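Side-chain contact in tRNA (cytosine(38)-C(5))-methyltransferase (Schizosaccharomyces pombe, PDB 6FDF), which methylates carbon 5 of cytosine 38 in the anticodon loop of tRNA(Asp), with S-adenosyl-L-methionine as methyl donor: residues N107-L112 / E137-V142. Sequence-based numbering, arbitrary orientation. Where two conformers were deposited one is given.
Sequences NILNVL and EECRKV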
loop_
_atom_site.group_PDB
_atom_site.type_symbol
_atom_site.label_atom_id
_atom_site.label_comp_id
_atom_site.label_asym_id
_atom_site.label_seq_id
_atom_site.Cartn_x
_atom_site.Cartn_y
_atom_site.Cartn_z
ATOM N N ASN A 107 -16.565 10.274 -7.885
ATOM C CA ASN A 107 -17.168 9.782 -9.118
ATOM C C ASN A 107 -17.538 8.311 -8.990
ATOM O O ASN A 107 -18.621 7.901 -9.424
ATOM C CB ASN A 107 -16.226 10.002 -10.302
ATOM C CG ASN A 107 -16.832 9.540 -11.618
ATOM O OD1 ASN A 107 -17.841 10.078 -12.073
ATOM N ND2 ASN A 107 -16.214 8.536 -12.237
ATOM N N ILE A 108 -16.660 7.502 -8.386
ATOM C CA ILE A 108 -17.000 6.098 -8.162
ATOM C C ILE A 108 -18.284 6.003 -7.349
ATOM O O ILE A 108 -19.193 5.234 -7.678
ATOM C CB ILE A 108 -15.842 5.354 -7.472
ATOM C CG1 ILE A 108 -14.612 5.297 -8.383
ATOM C CG2 ILE A 108 -16.264 3.935 -7.100
ATOM C CD1 ILE A 108 -13.354 4.837 -7.665
ATOM N N LEU A 109 -18.370 6.781 -6.265
ATOM C CA LEU A 109 -19.539 6.713 -5.392
ATOM C C LEU A 109 -20.800 7.200 -6.095
ATOM O O LEU A 109 -21.897 6.702 -5.813
ATOM C CB LEU A 109 -19.310 7.542 -4.128
ATOM C CG LEU A 109 -18.113 7.191 -3.243
ATOM C CD1 LEU A 109 -18.090 8.095 -2.015
ATOM C CD2 LEU A 109 -18.132 5.726 -2.846
ATOM N N ASN A 110 -20.665 8.186 -6.989
ATOM C CA ASN A 110 -21.807 8.703 -7.734
ATOM C C ASN A 110 -22.259 7.752 -8.835
ATOM O O ASN A 110 -23.441 7.744 -9.197
ATOM C CB ASN A 110 -21.460 10.061 -8.343
ATOM C CG ASN A 110 -21.653 11.205 -7.370
ATOM O OD1 ASN A 110 -22.515 11.154 -6.494
ATOM N ND2 ASN A 110 -20.855 12.257 -7.531
ATOM N N VAL A 111 -21.343 6.965 -9.389
ATOM C CA VAL A 111 -21.696 6.087 -10.498
ATOM C C VAL A 111 -22.143 4.704 -10.022
ATOM O O VAL A 111 -22.990 4.075 -10.668
ATOM C CB VAL A 111 -20.499 5.994 -11.463
ATOM C CG1 VAL A 111 -20.696 4.884 -12.469
ATOM C CG2 VAL A 111 -20.271 7.339 -12.161
ATOM N N LEU A 112 -21.624 4.242 -8.882
ATOM C CA LEU A 112 -21.946 2.913 -8.360
ATOM C C LEU A 112 -23.438 2.591 -8.346
ATOM O O LEU A 112 -23.805 1.487 -8.778
ATOM C CB LEU A 112 -21.336 2.777 -6.958
ATOM C CG LEU A 112 -21.681 1.526 -6.152
ATOM C CD1 LEU A 112 -21.147 0.293 -6.848
ATOM C CD2 LEU A 112 -21.110 1.650 -4.738
ATOM N N GLU A 137 -17.529 9.576 5.093
ATOM C CA GLU A 137 -18.938 9.700 5.441
ATOM C C GLU A 137 -19.810 9.466 4.214
ATOM O O GLU A 137 -20.821 8.755 4.282
ATOM C CB GLU A 137 -19.201 11.075 6.052
ATOM C CG GLU A 137 -20.629 11.328 6.483
ATOM C CD GLU A 137 -20.843 12.767 6.920
ATOM O OE1 GLU A 137 -19.956 13.311 7.610
ATOM O OE2 GLU A 137 -21.889 13.354 6.572
ATOM N N GLU A 138 -19.406 10.025 3.072
ATOM C CA GLU A 138 -20.149 9.817 1.831
ATOM C C GLU A 138 -20.074 8.365 1.383
ATOM O O GLU A 138 -21.057 7.811 0.876
ATOM C CB GLU A 138 -19.616 10.745 0.740
ATOM C CG GLU A 138 -19.853 12.220 1.034
ATOM C CD GLU A 138 -21.327 12.551 1.152
ATOM O OE1 GLU A 138 -22.088 12.197 0.225
ATOM O OE2 GLU A 138 -21.725 13.154 2.173
ATOM N N CYS A 139 -18.918 7.731 1.574
ATOM C CA CYS A 139 -18.753 6.330 1.197
ATOM C C CYS A 139 -19.659 5.419 2.026
ATOM O O CYS A 139 -20.359 4.562 1.476
ATOM C CB CYS A 139 -17.289 5.928 1.349
ATOM S SG CYS A 139 -16.977 4.169 1.076
ATOM N N ARG A 140 -19.646 5.571 3.356
ATOM C CA ARG A 140 -20.523 4.746 4.189
ATOM C C ARG A 140 -21.984 4.926 3.797
ATOM O O ARG A 140 -22.757 3.959 3.776
ATOM C CB ARG A 140 -20.344 5.088 5.673
ATOM C CG ARG A 140 -18.930 4.942 6.193
ATOM C CD ARG A 140 -18.874 5.114 7.705
ATOM N NE ARG A 140 -17.494 5.129 8.174
ATOM C CZ ARG A 140 -16.775 6.234 8.353
ATOM N NH1 ARG A 140 -15.517 6.144 8.760
ATOM N NH2 ARG A 140 -17.319 7.427 8.152
ATOM N N LYS A 141 -22.373 6.158 3.468
ATOM C CA LYS A 141 -23.764 6.456 3.153
ATOM C C LYS A 141 -24.218 5.749 1.877
ATOM O O LYS A 141 -25.273 5.101 1.856
ATOM C CB LYS A 141 -23.938 7.971 3.036
ATOM C CG LYS A 141 -25.360 8.466 3.082
ATOM C CD LYS A 141 -25.427 9.862 3.702
ATOM C CE LYS A 141 -24.362 10.793 3.137
ATOM N NZ LYS A 141 -24.445 12.162 3.740
ATOM N N VAL A 142 -23.436 5.853 0.800
ATOM C CA VAL A 142 -23.873 5.249 -0.457
ATOM C C VAL A 142 -23.794 3.728 -0.379
ATOM O O VAL A 142 -24.634 3.023 -0.952
ATOM C CB VAL A 142 -23.070 5.810 -1.648
ATOM C CG1 VAL A 142 -21.607 5.402 -1.577
ATOM C CG2 VAL A 142 -23.700 5.364 -2.966
#
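L109 meets C139 and V142 where two helices of the Rossmann-like class I methyltransferase fold run nearly parallel. The axes of the two segments approach to 10.2 Å, and their directions differ by 18°. Helix 103-111 precedes strand 121-127 of the central sheet, and helix 134-145 follows it. The contact is apolar, and no hydrogen bond crosses it. L109 CG stands anti to its carbonyl carbon (chi1 -58°), which carries both methyls across to helix 134-145. C139 CB and E138 CB touch CD1, each at 4.1 Å. In the conformer given, CD2 packs 3.7 Å from V142 CG1, and V142 CG2, anti to its own backbone N, reaches back to 3.6 Å from L109 O. With an alanine here, both methyls go, which is likely to open a gap over the C139 backbone and leave V142 CG1 without its CD2 contact. The charged side chains at 137, 138 and 141 pair among themselves. K141 NZ forms a salt bridge with E138 OE2 at 3.3 Å and a long one with E137 OE2. On another side of that helix, R140 pairs with E152 of strand 148-155. L109 CD1 lies over the backbone at the start of C139, 3.7 Å from C139 N.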